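Local structure of hypothetical protein MTH1491 (Methanothermobacter thermautotrophicus, 1L1S) at residues 8-13 with 19-24; 44-49 with 79-84; 60-63 with 68-71; 74-79 with 90-95. The protein is of unknown function but belongs to the DsrE/DsrF-like family, whose better-known members take part in sulfur metabolism, and it assembles from three copies. All coordinates share one frame; numbering follows the deposited sequence.

Interaction 1. Residues 8-13 with 19-24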
loop_
_atom_site.group_PDB
_atom_site.type_symbol
_atom_site.label_atom_id
_atom_site.label_comp_id
_atom_site.label_asym_id
_atom_site.label_seq_id
_atom_site.Cartn_x
_atom_site.Cartn_y
_atom_site.Cartn_z
ATOM N N PHE A 8 5.745 -8.723 -0.007
ATOM C CA PHE A 8 4.495 -8.314 0.630
ATOM C C PHE A 8 4.807 -7.574 1.902
ATOM O O PHE A 8 5.823 -7.822 2.546
ATOM C CB PHE A 8 3.609 -9.500 0.973
ATOM C CG PHE A 8 2.930 -10.113 -0.211
ATOM C CD1 PHE A 8 3.616 -10.973 -1.048
ATOM C CD2 PHE A 8 1.588 -9.839 -0.475
ATOM C CE1 PHE A 8 2.973 -11.566 -2.143
ATOM C CE2 PHE A 8 0.930 -10.422 -1.560
ATOM C CZ PHE A 8 1.623 -11.287 -2.394
ATOM N N HIS A 9 3.912 -6.671 2.262
ATOM C CA HIS A 9 4.078 -5.840 3.442
ATOM C C HIS A 9 2.853 -5.958 4.322
ATOM O O HIS A 9 1.742 -5.720 3.872
ATOM C CB HIS A 9 4.282 -4.395 2.965
ATOM C CG HIS A 9 4.149 -3.348 4.025
ATOM N ND1 HIS A 9 4.233 -2.002 3.736
ATOM C CD2 HIS A 9 3.917 -3.430 5.358
ATOM C CE1 HIS A 9 4.056 -1.300 4.839
ATOM N NE2 HIS A 9 3.862 -2.140 5.839
ATOM N N ILE A 10 3.060 -6.359 5.568
ATOM C CA ILE A 10 1.960 -6.442 6.515
ATOM C C ILE A 10 2.423 -5.881 7.861
ATOM O O ILE A 10 3.482 -6.245 8.357
ATOM C CB ILE A 10 1.465 -7.887 6.669
ATOM C CG1 ILE A 10 0.203 -7.908 7.523
ATOM C CG2 ILE A 10 2.555 -8.780 7.262
ATOM C CD1 ILE A 10 -0.410 -9.288 7.601
ATOM N N ASP A 11 1.651 -4.962 8.430
ATOM C CA ASP A 11 2.012 -4.388 9.719
ATOM C C ASP A 11 0.867 -4.424 10.736
ATOM O O ASP A 11 0.883 -3.700 11.730
ATOM C CB ASP A 11 2.547 -2.953 9.543
ATOM C CG ASP A 11 1.605 -2.055 8.730
ATOM O OD1 ASP A 11 2.097 -1.068 8.131
ATOM O OD2 ASP A 11 0.385 -2.316 8.692
ATOM N N GLU A 12 -0.118 -5.275 10.481
ATOM C CA GLU A 12 -1.268 -5.433 11.377
ATOM C C GLU A 12 -1.428 -6.933 11.589
ATOM O O GLU A 12 -0.865 -7.724 10.835
ATOM C CB GLU A 12 -2.543 -4.865 10.726
ATOM C CG GLU A 12 -2.369 -3.436 10.202
ATOM C CD GLU A 12 -3.496 -2.977 9.273
ATOM O OE1 GLU A 12 -4.541 -2.501 9.775
ATOM O OE2 GLU A 12 -3.334 -3.096 8.035
ATOM N N ASP A 13 -2.179 -7.336 12.608
ATOM C CA ASP A 13 -2.373 -8.762 12.841
ATOM C C ASP A 13 -3.842 -9.160 12.949
ATOM O O ASP A 13 -4.161 -10.262 13.393
ATOM C CB ASP A 13 -1.595 -9.222 14.082
ATOM C CG ASP A 13 -2.124 -8.617 15.373
ATOM O OD1 ASP A 13 -2.711 -7.518 15.335
ATOM O OD2 ASP A 13 -1.929 -9.239 16.441
ATOM N N LEU A 19 -5.358 -13.325 6.797
ATOM C CA LEU A 19 -5.844 -14.337 5.866
ATOM C C LEU A 19 -5.797 -13.817 4.429
ATOM O O LEU A 19 -5.608 -14.589 3.483
ATOM C CB LEU A 19 -7.267 -14.764 6.249
ATOM C CG LEU A 19 -7.362 -15.524 7.591
ATOM C CD1 LEU A 19 -8.830 -15.866 7.924
ATOM C CD2 LEU A 19 -6.523 -16.808 7.508
ATOM N N LEU A 20 -5.963 -12.508 4.257
ATOM C CA LEU A 20 -5.903 -11.948 2.911
ATOM C C LEU A 20 -4.472 -12.081 2.361
ATOM O O LEU A 20 -4.277 -12.463 1.208
ATOM C CB LEU A 20 -6.350 -10.483 2.911
ATOM C CG LEU A 20 -6.581 -9.924 1.503
ATOM C CD1 LEU A 20 -7.524 -10.855 0.754
ATOM C CD2 LEU A 20 -7.167 -8.514 1.575
ATOM N N LEU A 21 -3.475 -11.768 3.185
ATOM C CA LEU A 21 -2.076 -11.894 2.774
ATOM C C LEU A 21 -1.785 -13.344 2.380
ATOM O O LEU A 21 -1.229 -13.617 1.314
ATOM C CB LEU A 21 -1.148 -11.506 3.924
ATOM C CG LEU A 21 0.323 -11.962 3.859
ATOM C CD1 LEU A 21 1.072 -11.125 2.860
ATOM C CD2 LEU A 21 0.981 -11.814 5.232
ATOM N N ILE A 22 -2.139 -14.267 3.267
ATOM C CA ILE A 22 -1.927 -15.688 3.022
ATOM C C ILE A 22 -2.558 -16.099 1.694
ATOM O O ILE A 22 -1.922 -16.742 0.869
ATOM C CB ILE A 22 -2.544 -16.530 4.146
ATOM C CG1 ILE A 22 -1.792 -16.262 5.454
ATOM C CG2 ILE A 22 -2.498 -18.020 3.774
ATOM C CD1 ILE A 22 -2.442 -16.891 6.653
ATOM N N SER A 23 -3.817 -15.717 1.513
ATOM C CA SER A 23 -4.547 -16.020 0.299
ATOM C C SER A 23 -3.850 -15.417 -0.906
ATOM O O SER A 23 -3.713 -16.073 -1.937
ATOM C CB SER A 23 -5.974 -15.477 0.386
ATOM O OG SER A 23 -6.539 -15.383 -0.914
ATOM N N ASN A 24 -3.413 -14.167 -0.781
ATOM C CA ASN A 24 -2.719 -13.505 -1.886
ATOM C C ASN A 24 -1.408 -14.226 -2.240
ATOM O O ASN A 24 -1.060 -14.349 -3.414
ATOM C CB ASN A 24 -2.431 -12.044 -1.539
ATOM C CG ASN A 24 -3.695 -11.207 -1.468
ATOM O OD1 ASN A 24 -4.725 -11.585 -2.011
ATOM N ND2 ASN A 24 -3.617 -10.063 -0.807
#
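Leu21 reaches from its helix to two strand side chains, giving one methyl to each. Leu21 CD1 rests on the root of Phe8, 3.6 Å from Phe8 CB and as near to Phe8 CD2, while Leu21 CD2 lies 3.7 Å from Ile10 CD1. With CG of Leu21 anti to the backbone N (chi1 162°), the fork of the side chain is swung toward the strand, and it meets the Ile10 chain at about a right angle. A further carbon-to-carbon touch comes one turn on, where Asn24 offers its CB, not its amide, to Phe8 CE2 at 3.7 Å; ring and amide planes are only 23° apart.

Strand 8-10 and helix 19-24 run almost antiparallel, at 170° with their axes 10.0 Å apart, as expected of the first strand and helix in a beta-alpha-beta unit completed by strand 35-41. Val25 and Leu28 of the same helix also touch Phe8.

Within 8-13 a polar pair forms on the other side of the strand: His9 donates from NE2 to Asp11 OD1, just past the strand end, over 3.1 Å and from above the carboxylate plane. His9 ND1 is bonded to Tyr110 OH.

Interaction 2. Residues 44-49 with 79-84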
loop_
_atom_site.group_PDB
_atom_site.type_symbol
_atom_site.label_atom_id
_atom_site.label_comp_id
_atom_site.label_asym_id
_atom_site.label_seq_id
_atom_site.Cartn_x
_atom_site.Cartn_y
_atom_site.Cartn_z
HETATM N N MSE A 44 2.666 -4.704 14.765
HETATM C CA MSE A 44 1.763 -5.771 15.175
HETATM C C MSE A 44 1.845 -6.966 14.237
HETATM O O MSE A 44 1.591 -8.102 14.635
HETATM C CB MSE A 44 0.334 -5.237 15.233
HETATM C CG MSE A 44 0.146 -4.171 16.309
HETATM SE SE MSE A 44 0.698 -4.871 18.046
HETATM C CE MSE A 44 -0.893 -5.949 18.396
ATOM N N GLY A 45 2.210 -6.695 12.988
ATOM C CA GLY A 45 2.338 -7.754 12.005
ATOM C C GLY A 45 3.301 -8.870 12.387
ATOM O O GLY A 45 3.136 -10.008 11.954
ATOM N N VAL A 46 4.314 -8.584 13.196
ATOM C CA VAL A 46 5.229 -9.665 13.549
ATOM C C VAL A 46 4.578 -10.762 14.398
ATOM O O VAL A 46 5.049 -11.905 14.399
ATOM C CB VAL A 46 6.480 -9.142 14.256
ATOM C CG1 VAL A 46 7.188 -8.149 13.343
ATOM C CG2 VAL A 46 6.119 -8.518 15.588
ATOM N N ASN A 47 3.502 -10.433 15.108
ATOM C CA ASN A 47 2.832 -11.443 15.919
ATOM C C ASN A 47 2.445 -12.644 15.058
ATOM O O ASN A 47 2.306 -13.756 15.550
ATOM C CB ASN A 47 1.590 -10.863 16.602
ATOM C CG ASN A 47 1.939 -9.791 17.616
ATOM O OD1 ASN A 47 3.000 -9.841 18.237
ATOM N ND2 ASN A 47 1.044 -8.825 17.801
ATOM N N VAL A 48 2.292 -12.413 13.759
ATOM C CA VAL A 48 1.937 -13.486 12.846
ATOM C C VAL A 48 3.076 -14.481 12.667
ATOM O O VAL A 48 2.849 -15.645 12.326
ATOM C CB VAL A 48 1.549 -12.928 11.465
ATOM C CG1 VAL A 48 1.548 -14.045 10.433
ATOM C CG2 VAL A 48 0.166 -12.290 11.542
ATOM N N LEU A 49 4.300 -14.025 12.900
ATOM C CA LEU A 49 5.461 -14.885 12.737
ATOM C C LEU A 49 5.917 -15.576 14.034
ATOM O O LEU A 49 6.932 -16.267 14.033
ATOM C CB LEU A 49 6.617 -14.072 12.143
ATOM C CG LEU A 49 6.304 -13.245 10.885
ATOM C CD1 LEU A 49 7.575 -12.593 10.366
ATOM C CD2 LEU A 49 5.692 -14.152 9.813
ATOM N N SER A 79 9.092 -4.663 20.738
ATOM C CA SER A 79 7.997 -5.514 21.205
ATOM C C SER A 79 8.433 -6.575 22.212
ATOM O O SER A 79 7.718 -7.552 22.425
ATOM C CB SER A 79 7.336 -6.217 20.022
ATOM O OG SER A 79 6.872 -5.281 19.069
ATOM N N GLY A 80 9.586 -6.392 22.846
ATOM C CA GLY A 80 10.034 -7.402 23.796
ATOM C C GLY A 80 10.015 -8.789 23.147
ATOM O O GLY A 80 9.350 -9.721 23.622
HETATM N N MSE A 81 10.730 -8.916 22.036
HETATM C CA MSE A 81 10.822 -10.172 21.320
HETATM C C MSE A 81 12.247 -10.333 20.825
HETATM O O MSE A 81 12.972 -9.345 20.665
HETATM C CB MSE A 81 9.879 -10.177 20.110
HETATM C CG MSE A 81 8.571 -10.905 20.319
HETATM SE SE MSE A 81 7.417 -10.762 18.738
HETATM C CE MSE A 81 6.438 -9.190 19.313
ATOM N N ASP A 82 12.656 -11.576 20.604
ATOM C CA ASP A 82 13.974 -11.846 20.056
ATOM C C ASP A 82 13.755 -13.011 19.100
ATOM O O ASP A 82 12.649 -13.526 19.027
ATOM C CB ASP A 82 14.985 -12.178 21.169
ATOM C CG ASP A 82 14.979 -13.641 21.572
ATOM O OD1 ASP A 82 16.028 -14.109 22.058
ATOM O OD2 ASP A 82 13.945 -14.318 21.420
ATOM N N GLY A 83 14.784 -13.419 18.367
ATOM C CA GLY A 83 14.640 -14.510 17.412
ATOM C C GLY A 83 14.144 -15.846 17.946
ATOM O O GLY A 83 13.647 -16.683 17.179
ATOM N N ASP A 84 14.293 -16.055 19.254
ATOM C CA ASP A 84 13.863 -17.289 19.904
ATOM C C ASP A 84 12.343 -17.381 19.953
ATOM O O ASP A 84 11.791 -18.470 20.090
ATOM C CB ASP A 84 14.433 -17.360 21.329
ATOM C CG ASP A 84 15.808 -18.019 21.382
ATOM O OD1 ASP A 84 16.592 -17.872 20.424
ATOM O OD2 ASP A 84 16.111 -18.682 22.393
#
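Two connections of the alternating alpha/beta fold meet here: the one that leaves strand 35-41 for helix 56-64, and the one that leaves helix 73-78 for strand 91-93. The bridge between them is a single selenomethionine, Met81, whose side chain reaches across to Val46 and Asn47. Its terminal methyl CE does most of the touching and lies 3.8 Å from Val46 CG2. The selenium follows behind, with SE 4.1 Å from that same Val46 methyl. The side chain is extended about chi2 and then bends at chi3 (-93°), a turn that brings CE in over the valine while the rest of the chain passes it obliquely.

Asn47 meets the same methyl from a different direction, its side chain running at about a right angle to that of Met81. This is packing of a carbonyl oxygen on a methyl group, while the other end of the amide is engaged in polar bonding: ND2 is hydrogen-bonded to Asp13 OD2, which helps to fix the rotation of the group and ties this loop to the one that follows strand 4-10.

Residues 44-48 have helical backbone angles, and Leu49 N bonds to Val46 O, making a compact turn from which both side chains reach Met81. Leu76 of helix 73-78 and Arg50 also pack against Met81, while Val46 touches Thr75 of that helix. Between the two segments, the shortest approach is that of Asn47 OD1 to Met81 CE, at 3.7 Å.

Interaction 3. Residues 60-63 with 68-71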
loop_
_atom_site.group_PDB
_atom_site.type_symbol
_atom_site.label_atom_id
_atom_site.label_comp_id
_atom_site.label_asym_id
_atom_site.label_seq_id
_atom_site.Cartn_x
_atom_site.Cartn_y
_atom_site.Cartn_z
ATOM N N SER A 60 4.576 -21.983 8.348
ATOM C CA SER A 60 5.560 -23.043 8.128
ATOM C C SER A 60 5.365 -23.686 6.759
ATOM O O SER A 60 6.332 -23.935 6.040
ATOM C CB SER A 60 5.478 -24.113 9.216
ATOM O OG SER A 60 4.382 -24.981 8.990
ATOM N N GLU A 61 4.114 -23.936 6.390
ATOM C CA GLU A 61 3.837 -24.542 5.096
ATOM C C GLU A 61 4.341 -23.706 3.919
ATOM O O GLU A 61 4.992 -24.236 3.021
ATOM C CB GLU A 61 2.342 -24.776 4.925
ATOM C CG GLU A 61 1.980 -25.206 3.523
ATOM C CD GLU A 61 0.507 -25.493 3.370
ATOM O OE1 GLU A 61 0.103 -25.908 2.261
ATOM O OE2 GLU A 61 -0.246 -25.308 4.359
ATOM N N LEU A 62 4.042 -22.405 3.917
ATOM C CA LEU A 62 4.486 -21.541 2.818
ATOM C C LEU A 62 6.000 -21.394 2.771
ATOM O O LEU A 62 6.584 -21.161 1.707
ATOM C CB LEU A 62 3.832 -20.158 2.921
ATOM C CG LEU A 62 2.336 -20.152 2.596
ATOM C CD1 LEU A 62 1.690 -18.838 2.985
ATOM C CD2 LEU A 62 2.165 -20.413 1.129
ATOM N N THR A 63 6.632 -21.516 3.930
ATOM C CA THR A 63 8.078 -21.410 4.006
ATOM C C THR A 63 8.642 -22.593 3.234
ATOM O O THR A 63 9.612 -22.457 2.487
ATOM C CB THR A 63 8.564 -21.477 5.473
ATOM O OG1 THR A 63 8.227 -20.255 6.134
ATOM C CG2 THR A 63 10.081 -21.707 5.548
ATOM N N ARG A 68 9.716 -16.676 1.823
ATOM C CA ARG A 68 10.568 -16.189 2.889
ATOM C C ARG A 68 9.876 -15.116 3.750
ATOM O O ARG A 68 9.563 -14.019 3.274
ATOM C CB ARG A 68 11.863 -15.614 2.294
ATOM C CG ARG A 68 12.858 -15.137 3.330
ATOM C CD ARG A 68 14.002 -14.337 2.697
ATOM N NE ARG A 68 15.012 -13.974 3.689
ATOM C CZ ARG A 68 15.850 -12.949 3.567
ATOM N NH1 ARG A 68 15.796 -12.172 2.493
ATOM N NH2 ARG A 68 16.752 -12.707 4.513
ATOM N N PHE A 69 9.640 -15.438 5.017
ATOM C CA PHE A 69 9.030 -14.478 5.927
ATOM C C PHE A 69 10.159 -13.773 6.673
ATOM O O PHE A 69 11.080 -14.419 7.165
ATOM C CB PHE A 69 8.095 -15.178 6.914
ATOM C CG PHE A 69 6.857 -15.724 6.274
ATOM C CD1 PHE A 69 6.881 -16.946 5.608
ATOM C CD2 PHE A 69 5.663 -15.013 6.325
ATOM C CE1 PHE A 69 5.741 -17.449 5.011
ATOM C CE2 PHE A 69 4.515 -15.510 5.731
ATOM C CZ PHE A 69 4.552 -16.728 5.075
ATOM N N CYS A 70 10.074 -12.448 6.741
ATOM C CA CYS A 70 11.083 -11.615 7.383
ATOM C C CYS A 70 10.515 -10.767 8.515
ATOM O O CYS A 70 9.530 -10.059 8.332
ATOM C CB CYS A 70 11.712 -10.690 6.342
ATOM S SG CYS A 70 12.260 -11.547 4.842
ATOM N N ALA A 71 11.151 -10.846 9.681
ATOM C CA ALA A 71 10.746 -10.088 10.859
ATOM C C ALA A 71 11.708 -8.912 10.993
ATOM O O ALA A 71 12.873 -9.009 10.608
ATOM C CB ALA A 71 10.808 -10.971 12.100
#
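Phe69 projects its ring from strand 68-71 to Leu62 and Thr63, joining that strand to helix 56-64 within the beta-alpha-beta unit that begins with strand 35-41. The chain needs only a short turn between helix and strand, and Thr63 and Arg68 bring their CA atoms within 5.9 Å of each other.

The apolar part belongs to Leu62. Its CB sits at the edge of the Phe69 ring, in the ring plane, 3.9 Å from CE1, and the branch continues past the ring tip, with CD1 4.1 Å from CZ. The aromatic group is thus met on its rim by an aliphatic chain that passes it obliquely. Leu62 also touches Val25 and Met29 of helix 15-31, while Leu49 adds a further neighbour to Phe69.

The polar part is Thr63, whose hydroxyl is used within its own helix, in a hydrogen bond to Val59 O. Arg68 takes no part in this: its side chain starts out on the other side of the strand and serves the neighbouring strands, through salt bridges from NE to Asp91 and from NH1 to Glu38. On the helix side, a first torsion that sets OG1 of Thr63 anti to the carbonyl carbon (chi1 -72°) also brings this oxygen obliquely against the ring, with Thr63 OG1 3.6 Å from Phe69 CD1.

Interaction 4. Residues 74-79 with 90-95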
loop_
_atom_site.group_PDB
_atom_site.type_symbol
_atom_site.label_atom_id
_atom_site.label_comp_id
_atom_site.label_asym_id
_atom_site.label_seq_id
_atom_site.Cartn_x
_atom_site.Cartn_y
_atom_site.Cartn_z
ATOM N N ASN A 74 14.325 -4.393 14.520
ATOM C CA ASN A 74 14.006 -3.290 15.428
ATOM C C ASN A 74 12.691 -3.514 16.161
ATOM O O ASN A 74 12.651 -3.548 17.395
ATOM C CB ASN A 74 13.943 -1.974 14.645
ATOM C CG ASN A 74 15.262 -1.640 13.959
ATOM O OD1 ASN A 74 15.304 -0.845 13.015
ATOM N ND2 ASN A 74 16.350 -2.244 14.437
ATOM N N THR A 75 11.608 -3.666 15.406
ATOM C CA THR A 75 10.308 -3.885 16.020
ATOM C C THR A 75 10.397 -4.964 17.097
ATOM O O THR A 75 9.848 -4.795 18.189
ATOM C CB THR A 75 9.234 -4.307 14.974
ATOM O OG1 THR A 75 9.538 -5.609 14.458
ATOM C CG2 THR A 75 9.185 -3.302 13.826
ATOM N N LEU A 76 11.092 -6.062 16.789
ATOM C CA LEU A 76 11.236 -7.173 17.736
ATOM C C LEU A 76 11.540 -6.685 19.131
ATOM O O LEU A 76 10.806 -6.969 20.069
ATOM C CB LEU A 76 12.345 -8.132 17.305
ATOM C CG LEU A 76 12.051 -9.065 16.131
ATOM C CD1 LEU A 76 13.215 -10.044 15.983
ATOM C CD2 LEU A 76 10.743 -9.809 16.366
ATOM N N ARG A 77 12.643 -5.959 19.255
ATOM C CA ARG A 77 13.066 -5.403 20.532
ATOM C C ARG A 77 11.919 -4.558 21.071
ATOM O O ARG A 77 11.388 -4.822 22.153
ATOM C CB ARG A 77 14.315 -4.541 20.319
ATOM C CG ARG A 77 14.689 -3.647 21.490
ATOM C CD ARG A 77 16.032 -2.949 21.231
ATOM N NE ARG A 77 16.386 -2.008 22.295
ATOM C CZ ARG A 77 17.573 -1.415 22.408
ATOM N NH1 ARG A 77 18.533 -1.661 21.523
ATOM N NH2 ARG A 77 17.803 -0.571 23.409
ATOM N N ALA A 78 11.531 -3.552 20.293
ATOM C CA ALA A 78 10.446 -2.660 20.669
ATOM C C ALA A 78 9.285 -3.448 21.239
ATOM O O ALA A 78 8.570 -2.965 22.117
ATOM C CB ALA A 78 9.975 -1.858 19.446
ATOM N N SER A 79 9.092 -4.663 20.738
ATOM C CA SER A 79 7.997 -5.514 21.205
ATOM C C SER A 79 8.433 -6.575 22.212
ATOM O O SER A 79 7.718 -7.552 22.425
ATOM C CB SER A 79 7.336 -6.217 20.022
ATOM O OG SER A 79 6.872 -5.281 19.069
ATOM N N VAL A 90 11.539 -18.566 9.819
ATOM C CA VAL A 90 11.360 -17.128 9.694
ATOM C C VAL A 90 12.713 -16.464 9.842
ATOM O O VAL A 90 13.446 -16.749 10.793
ATOM C CB VAL A 90 10.428 -16.565 10.796
ATOM C CG1 VAL A 90 10.234 -15.055 10.591
ATOM C CG2 VAL A 90 9.092 -17.287 10.767
ATOM N N ASP A 91 13.039 -15.578 8.910
ATOM C CA ASP A 91 14.307 -14.866 8.937
ATOM C C ASP A 91 14.131 -13.480 9.518
ATOM O O ASP A 91 13.028 -12.944 9.560
ATOM C CB ASP A 91 14.896 -14.735 7.532
ATOM C CG ASP A 91 15.142 -16.078 6.872
ATOM O OD1 ASP A 91 15.352 -17.088 7.596
ATOM O OD2 ASP A 91 15.140 -16.115 5.621
ATOM N N VAL A 92 15.234 -12.900 9.951
ATOM C CA VAL A 92 15.232 -11.579 10.541
ATOM C C VAL A 92 16.033 -10.639 9.654
ATOM O O VAL A 92 17.131 -10.976 9.205
ATOM C CB VAL A 92 15.870 -11.600 11.948
ATOM C CG1 VAL A 92 15.860 -10.214 12.553
ATOM C CG2 VAL A 92 15.106 -12.546 12.846
ATOM N N VAL A 93 15.460 -9.477 9.370
ATOM C CA VAL A 93 16.143 -8.476 8.567
ATOM C C VAL A 93 16.417 -7.339 9.525
ATOM O O VAL A 93 15.748 -7.218 10.549
ATOM C CB VAL A 93 15.278 -7.987 7.370
ATOM C CG1 VAL A 93 15.150 -9.099 6.346
ATOM C CG2 VAL A 93 13.905 -7.526 7.853
ATOM N N SER A 94 17.409 -6.520 9.206
ATOM C CA SER A 94 17.769 -5.418 10.076
ATOM C C SER A 94 16.646 -4.394 10.237
ATOM O O SER A 94 16.504 -3.795 11.297
ATOM C CB SER A 94 19.040 -4.744 9.550
ATOM O OG SER A 94 18.934 -4.452 8.168
ATOM N N SER A 95 15.851 -4.204 9.186
ATOM C CA SER A 95 14.745 -3.246 9.201
ATOM C C SER A 95 13.658 -3.655 8.216
ATOM O O SER A 95 13.945 -3.916 7.049
ATOM C CB SER A 95 15.240 -1.858 8.813
ATOM O OG SER A 95 14.143 -1.022 8.472
#
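Val92 and Leu76 face each other between strand 91-93 and helix 73-78, and they supply the apolar half of this contact. Val92 turns its side chain to the helix, and its CG1 comes to 4.3 Å from Leu76 CD1, a loose van der Waals touch. At Val93 the backbone is bonded to Ala71 and Ser73, which keeps the strand in the sheet as it reaches its end.

Ser94 contributes its backbone carbonyl, against which the side-chain amide group of Asn74 lies, with Asn74 CG 3.6 Å from Ser94 O. The hydroxyl of Ser94 is used elsewhere, bonded to Asp31 of the second subunit. Ser95 takes the N-cap position of helix 96-105 and bonds through OG to Gly98 N, while Asn74 and Ser95 pack on Asn27 and Asp31, respectively, of that second subunit.

This is the closing step of a beta-alpha-beta unit formed by strand 68-72, helix 73-78 and strand 91-93. With one sparse apolar touch and an amide resting near a carbonyl, the direct hold between helix and strand is light, and the polar groups at the strand end serve the next helix and the subunit interface.

In the fold
Three of the four contacts rest on the five-stranded parallel sheet. Interactions 1, 3 and 4 each lie in a successive beta-alpha-beta unit, in chain order, on strands 4-10, 68-72 and 91-93. Interaction 2 instead joins two connecting loops; interaction 3 is nested inside the loop closed by interaction 2, and the segments of interaction 2 alternate with those of interaction 4, with Ser79 shared. Centres of interactions 2 and 4 are about 7 Å apart, those of 1 and 4 about 17 Å. Leu49 links interaction 2 to 3 and 4; interaction 2 also touches interaction 1 at Asp13. Interactions 1 and 4 both reach the second subunit, connecting the fold to its trimeric assembly.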